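Local structure of N-acylethanolamine-hydrolyzing acid amidase subunit beta (Caenorhabditis elegans, 6DY3) at residues T2-Q7 against F158-N163; G16-Y21 against V210-M215. The protein probably degrades bioactive fatty acid amides such as N-palmitoylethanolamine to ethanolamine and free fatty acid, as the catalytic part of an alpha-beta heterodimer made by autocatalytic cleavage. One frame throughout, in Å; residues are numbered along the deposited sequence.

Interaction 1: residues T2-Q7 against F158-N163; sequences TSIVAQ and FLVETN
Two hydrogen bonds grip OG of the buried Ser3, one shared with Ser67 OG and one with Asn69 OD1, so a short hydroxyl side chain suits this spot. The backbone of Ser3 is gripped too, in a hydrogen-bonded antiparallel pair with Glu161: Ser3 N reaches Glu161 O at 3.0 Å, almost straight (171°), and Glu161 N returns to Ser3 O at 3.1 Å. Val5 and Leu159 repeat the exchange, Leu159 N lying 2.7 Å from Val5 O and Val5 N 2.9 Å from Leu159 O. The latter carbonyl is also approached by Ile4 CA, a C-H...O contact of 3.2 Å. This is one sheet of the N-terminal nucleophile hydrolase sandwich: helix 173-185 packs through Leu182 on the face of Ile4, Val160 and Phe158, while Ile125 of the second sheet meets Ser3 and Val5 on the other. On the helix face the beta-branched Ile4 and Val160, well suited to a strand, lie alongside each other, their CG2 methyls 4.0 Å apart. Ala6 has only CB to offer, 3.9 Å from Phe158 CB; Phe158 CG stands between the backbone N and the carbonyl carbon (chi1 61°), and its ring leads away from strand 2-7. Glu161, on the face of Ser3, Val5 and Leu159, carries its carboxylate away from strand 2-7, where OE1 forms a salt bridge with Lys169.

Interaction 2: residues G16-Y21 against V210-M215; sequences GRNLDY and VFSTVM
Leu19 meets the Phe211 ring with CB and the CD2 branch. With CG anti to the backbone N, its CB sits over one face of the Phe211 ring, 3.7 Å from the centroid and 19° off the normal, a CH-pi contact, while CD2 comes to 3.5 Å from Phe211 CE2. The branching of leucine lets CD2 touch this ring while CD1 lies over one face of the Arg17 guanidinium, near its rim. Phe49 of strand 41-49 packs on both Leu19 and Phe211, so this face belongs to the core between the two sheets of the N-terminal nucleophile hydrolase fold. The backbone of Leu19 faces two residues at once: its N bonds to Phe211 O at 3.1 Å, and its O takes the hydrogen of Val210 N at 2.7 Å, a beta bulge with Val210 in a helix-like conformation. Arg17 lies on the same face as Leu19, its CB 3.7 Å from Thr213 CG2. Its chain bends sharply at chi2 (-93°), which turns NE back onto Asn18 O at 3.0 Å; NE approaches from above that carbonyl plane, yet the oxygen lies in the guanidinium plane. NH2 is hydrogen-bonded to Leu68 O, which, with the NE bond and the cover from Leu19, is likely to restrict the rotation of this charged group. Across the sheet, on the opposite face, Ser212 OG donates to Asn18 OD1 at 2.7 Å from above the amide plane. An alanine at Asn18 would remove that acceptor and the ND2 donor to Leu199 O and Val204 O, and would probably weaken the side-chain tie to strand 209-215 as well as that to the two carbonyls.

Overall arrangement
Interactions 1 and 2 join in a single antiparallel sheet, their centres 11 Å apart, because strands 2-7 and 13-20 are neighbours in it. Probable hydrogen bonds stitch them together: Ile4 N to Gly16 O at 2.7 Å and Thr2 O to Asn18 N at 2.8 Å. Ser3 OG also packs on Arg17 CG at 3.5 Å. One residue from each pair of segments reaches Cys1, the probable nucleophile, whose N is hydrogen-bonded to Asn163 OD1 from 158-163 and to Asp20 OD1 from 16-21; Arg174 binds both of these oxygens. The side chain of Arg17, which like Asn163 is probably important for activity, comes within about 3 Å of that of Cys1 and about 6 Å of that of Asn163.

Interaction 1: residues T2-Q7 against F158-N163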
loop_
_atom_site.group_PDB
_atom_site.type_symbol
_atom_site.label_atom_id
_atom_site.label_comp_id
_atom_site.label_asym_id
_atom_site.label_seq_id
_atom_site.Cartn_x
_atom_site.Cartn_y
_atom_site.Cartn_z
ATOM N N THR B 2 -7.465 1.692 -6.134
ATOM C CA THR B 2 -7.322 1.478 -7.567
ATOM C C THR B 2 -5.845 1.580 -7.908
ATOM O O THR B 2 -5.228 2.628 -7.694
ATOM C CB THR B 2 -8.133 2.505 -8.371
ATOM O OG1 THR B 2 -9.499 2.483 -7.944
ATOM C CG2 THR B 2 -8.072 2.209 -9.868
ATOM N N SER B 3 -5.279 0.494 -8.415
ATOM C CA SER B 3 -3.891 0.470 -8.852
ATOM C C SER B 3 -3.861 0.264 -10.354
ATOM O O SER B 3 -4.507 -0.652 -10.871
ATOM C CB SER B 3 -3.107 -0.637 -8.148
ATOM O OG SER B 3 -2.921 -0.327 -6.779
ATOM N N ILE B 4 -3.084 1.094 -11.044
ATOM C CA ILE B 4 -2.982 1.059 -12.495
ATOM C C ILE B 4 -1.511 1.016 -12.869
ATOM O O ILE B 4 -0.685 1.694 -12.250
ATOM C CB ILE B 4 -3.667 2.275 -13.153
ATOM C CG1 ILE B 4 -5.112 2.406 -12.665
ATOM C CG2 ILE B 4 -3.617 2.153 -14.681
ATOM C CD1 ILE B 4 -5.807 3.678 -13.143
ATOM N N VAL B 5 -1.187 0.200 -13.870
ATOM C CA VAL B 5 0.132 0.168 -14.485
ATOM C C VAL B 5 -0.055 0.222 -15.993
ATOM O O VAL B 5 -0.868 -0.526 -16.545
ATOM C CB VAL B 5 0.924 -1.085 -14.073
ATOM C CG1 VAL B 5 2.103 -1.329 -15.028
ATOM C CG2 VAL B 5 1.425 -0.921 -12.657
ATOM N N ALA B 6 0.703 1.098 -16.658
ATOM C CA ALA B 6 0.591 1.286 -18.099
ATOM C C ALA B 6 1.966 1.523 -18.707
ATOM O O ALA B 6 2.807 2.208 -18.117
ATOM C CB ALA B 6 -0.336 2.466 -18.441
ATOM N N GLN B 7 2.191 0.955 -19.892
ATOM C CA GLN B 7 3.412 1.188 -20.654
ATOM C C GLN B 7 3.050 1.867 -21.969
ATOM O O GLN B 7 2.279 1.318 -22.764
ATOM C CB GLN B 7 4.165 -0.119 -20.904
ATOM C CG GLN B 7 5.512 0.096 -21.559
ATOM C CD GLN B 7 6.293 -1.185 -21.752
ATOM O OE1 GLN B 7 5.785 -2.288 -21.549
ATOM N NE2 GLN B 7 7.551 -1.042 -22.125
ATOM N N PHE B 158 -1.968 -1.723 -20.533
ATOM C CA PHE B 158 -2.281 -1.279 -19.180
ATOM C C PHE B 158 -2.912 -2.409 -18.374
ATOM O O PHE B 158 -3.461 -3.369 -18.920
ATOM C CB PHE B 158 -3.212 -0.047 -19.179
ATOM C CG PHE B 158 -4.548 -0.282 -19.828
ATOM C CD1 PHE B 158 -5.585 -0.864 -19.126
ATOM C CD2 PHE B 158 -4.769 0.102 -21.132
ATOM C CE1 PHE B 158 -6.811 -1.077 -19.722
ATOM C CE2 PHE B 158 -5.996 -0.107 -21.734
ATOM C CZ PHE B 158 -7.016 -0.696 -21.026
ATOM N N LEU B 159 -2.813 -2.275 -17.052
ATOM C CA LEU B 159 -3.425 -3.192 -16.100
ATOM C C LEU B 159 -4.128 -2.374 -15.027
ATOM O O LEU B 159 -3.573 -1.386 -14.534
ATOM C CB LEU B 159 -2.388 -4.108 -15.450
ATOM C CG LEU B 159 -1.721 -5.142 -16.353
ATOM C CD1 LEU B 159 -0.473 -5.688 -15.695
ATOM C CD2 LEU B 159 -2.686 -6.258 -16.677
ATOM N N VAL B 160 -5.351 -2.775 -14.682
ATOM C CA VAL B 160 -6.158 -2.090 -13.677
ATOM C C VAL B 160 -6.722 -3.120 -12.709
ATOM O O VAL B 160 -7.274 -4.142 -13.133
ATOM C CB VAL B 160 -7.302 -1.276 -14.312
ATOM C CG1 VAL B 160 -8.110 -0.557 -13.230
ATOM C CG2 VAL B 160 -6.753 -0.288 -15.319
ATOM N N GLU B 161 -6.626 -2.832 -11.416
ATOM C CA GLU B 161 -7.148 -3.739 -10.410
ATOM C C GLU B 161 -7.657 -2.933 -9.221
ATOM O O GLU B 161 -7.114 -1.877 -8.892
ATOM C CB GLU B 161 -6.072 -4.753 -9.975
ATOM C CG GLU B 161 -6.625 -6.000 -9.303
ATOM C CD GLU B 161 -7.707 -6.682 -10.135
ATOM O OE1 GLU B 161 -7.362 -7.305 -11.164
ATOM O OE2 GLU B 161 -8.902 -6.580 -9.769
ATOM N N THR B 162 -8.716 -3.438 -8.577
ATOM C CA THR B 162 -9.252 -2.803 -7.377
ATOM C C THR B 162 -9.239 -3.834 -6.256
ATOM O O THR B 162 -8.188 -4.402 -5.976
ATOM C CB THR B 162 -10.617 -2.189 -7.647
ATOM O OG1 THR B 162 -11.530 -3.216 -8.065
ATOM C CG2 THR B 162 -10.531 -1.139 -8.718
ATOM N N ASN B 163 -10.381 -4.088 -5.607
ATOM C CA ASN B 163 -10.452 -4.868 -4.383
ATOM C C ASN B 163 -11.214 -6.180 -4.511
ATOM O O ASN B 163 -11.211 -6.965 -3.558
ATOM C CB ASN B 163 -11.126 -4.034 -3.283
ATOM C CG ASN B 163 -10.318 -2.823 -2.905
ATOM O OD1 ASN B 163 -10.833 -1.701 -2.911
ATOM N ND2 ASN B 163 -9.048 -3.033 -2.567
#

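Interaction 2: residues G16-Y21 against V210-M215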
loop_
_atom_site.group_PDB
_atom_site.type_symbol
_atom_site.label_atom_id
_atom_site.label_comp_id
_atom_site.label_asym_id
_atom_site.label_seq_id
_atom_site.Cartn_x
_atom_site.Cartn_y
_atom_site.Cartn_z
ATOM N N GLY B 16 0.099 4.206 -11.309
ATOM C CA GLY B 16 -0.845 5.084 -10.644
ATOM C C GLY B 16 -1.577 4.334 -9.547
ATOM O O GLY B 16 -1.869 3.145 -9.682
ATOM N N ARG B 17 -1.898 5.040 -8.468
ATOM C CA ARG B 17 -2.487 4.388 -7.310
ATOM C C ARG B 17 -3.384 5.360 -6.560
ATOM O O ARG B 17 -2.941 6.438 -6.159
ATOM C CB ARG B 17 -1.393 3.852 -6.377
ATOM C CG ARG B 17 -1.862 2.719 -5.475
ATOM C CD ARG B 17 -2.348 3.217 -4.135
ATOM N NE ARG B 17 -3.295 2.282 -3.543
ATOM C CZ ARG B 17 -2.970 1.235 -2.798
ATOM N NH1 ARG B 17 -1.705 0.973 -2.526
ATOM N NH2 ARG B 17 -3.927 0.454 -2.318
ATOM N N ASN B 18 -4.632 4.958 -6.352
ATOM C CA ASN B 18 -5.548 5.646 -5.455
ATOM C C ASN B 18 -5.772 4.772 -4.234
ATOM O O ASN B 18 -5.932 3.557 -4.360
ATOM C CB ASN B 18 -6.885 5.934 -6.135
ATOM C CG ASN B 18 -6.856 7.178 -6.997
ATOM O OD1 ASN B 18 -5.800 7.768 -7.224
ATOM N ND2 ASN B 18 -8.019 7.582 -7.490
ATOM N N LEU B 19 -5.755 5.384 -3.055
ATOM C CA LEU B 19 -6.007 4.680 -1.802
ATOM C C LEU B 19 -7.375 5.103 -1.276
ATOM O O LEU B 19 -7.575 6.270 -0.922
ATOM C CB LEU B 19 -4.919 4.975 -0.777
ATOM C CG LEU B 19 -5.086 4.151 0.501
ATOM C CD1 LEU B 19 -4.302 2.858 0.374
ATOM C CD2 LEU B 19 -4.666 4.943 1.730
ATOM N N ASP B 20 -8.313 4.162 -1.229
ATOM C CA ASP B 20 -9.630 4.400 -0.652
ATOM C C ASP B 20 -9.696 3.767 0.733
ATOM O O ASP B 20 -9.372 2.588 0.908
ATOM C CB ASP B 20 -10.733 3.843 -1.555
ATOM C CG ASP B 20 -10.749 4.496 -2.944
ATOM O OD1 ASP B 20 -11.135 3.818 -3.920
ATOM O OD2 ASP B 20 -10.373 5.681 -3.068
ATOM N N TYR B 21 -10.127 4.556 1.711
ATOM C CA TYR B 21 -10.087 4.176 3.114
ATOM C C TYR B 21 -11.358 4.684 3.767
ATOM O O TYR B 21 -11.699 5.861 3.617
ATOM C CB TYR B 21 -8.857 4.785 3.789
ATOM C CG TYR B 21 -8.335 4.064 5.006
ATOM C CD1 TYR B 21 -7.515 2.948 4.880
ATOM C CD2 TYR B 21 -8.625 4.529 6.284
ATOM C CE1 TYR B 21 -7.017 2.303 5.989
ATOM C CE2 TYR B 21 -8.128 3.886 7.410
ATOM C CZ TYR B 21 -7.325 2.777 7.255
ATOM O OH TYR B 21 -6.832 2.145 8.375
ATOM N N VAL B 210 -8.307 8.748 -0.106
ATOM C CA VAL B 210 -7.417 9.500 0.777
ATOM C C VAL B 210 -6.374 10.255 -0.033
ATOM O O VAL B 210 -6.222 11.476 0.097
ATOM C CB VAL B 210 -6.757 8.561 1.805
ATOM C CG1 VAL B 210 -5.684 9.303 2.613
ATOM C CG2 VAL B 210 -7.803 7.986 2.728
ATOM N N PHE B 211 -5.623 9.537 -0.866
ATOM C CA PHE B 211 -4.615 10.166 -1.701
ATOM C C PHE B 211 -4.588 9.519 -3.075
ATOM O O PHE B 211 -5.059 8.399 -3.277
ATOM C CB PHE B 211 -3.212 10.102 -1.075
ATOM C CG PHE B 211 -2.661 8.705 -0.916
ATOM C CD1 PHE B 211 -2.166 8.006 -2.004
ATOM C CD2 PHE B 211 -2.573 8.127 0.336
ATOM C CE1 PHE B 211 -1.648 6.742 -1.851
ATOM C CE2 PHE B 211 -2.044 6.863 0.494
ATOM C CZ PHE B 211 -1.580 6.172 -0.597
ATOM N N SER B 212 -4.009 10.256 -4.015
ATOM C CA SER B 212 -3.685 9.772 -5.348
ATOM C C SER B 212 -2.192 9.976 -5.557
ATOM O O SER B 212 -1.648 11.013 -5.167
ATOM C CB SER B 212 -4.469 10.521 -6.432
ATOM O OG SER B 212 -5.864 10.321 -6.328
ATOM N N THR B 213 -1.528 8.994 -6.170
ATOM C CA THR B 213 -0.089 9.060 -6.371
ATOM C C THR B 213 0.271 8.472 -7.727
ATOM O O THR B 213 -0.458 7.652 -8.292
ATOM C CB THR B 213 0.675 8.325 -5.254
ATOM O OG1 THR B 213 2.076 8.608 -5.353
ATOM C CG2 THR B 213 0.463 6.832 -5.343
ATOM N N VAL B 214 1.406 8.924 -8.251
ATOM C CA VAL B 214 1.962 8.411 -9.493
ATOM C C VAL B 214 3.426 8.086 -9.246
ATOM O O VAL B 214 4.141 8.848 -8.585
ATOM C CB VAL B 214 1.815 9.415 -10.657
ATOM C CG1 VAL B 214 2.410 8.839 -11.937
ATOM C CG2 VAL B 214 0.350 9.799 -10.867
ATOM N N MET B 215 3.871 6.958 -9.785
ATOM C CA MET B 215 5.249 6.510 -9.648
ATOM C C MET B 215 5.755 6.087 -11.015
ATOM O O MET B 215 5.076 5.343 -11.730
ATOM C CB MET B 215 5.363 5.350 -8.658
ATOM C CG MET B 215 5.107 5.744 -7.214
ATOM S SD MET B 215 5.194 4.332 -6.094
ATOM C CE MET B 215 3.745 3.403 -6.593
#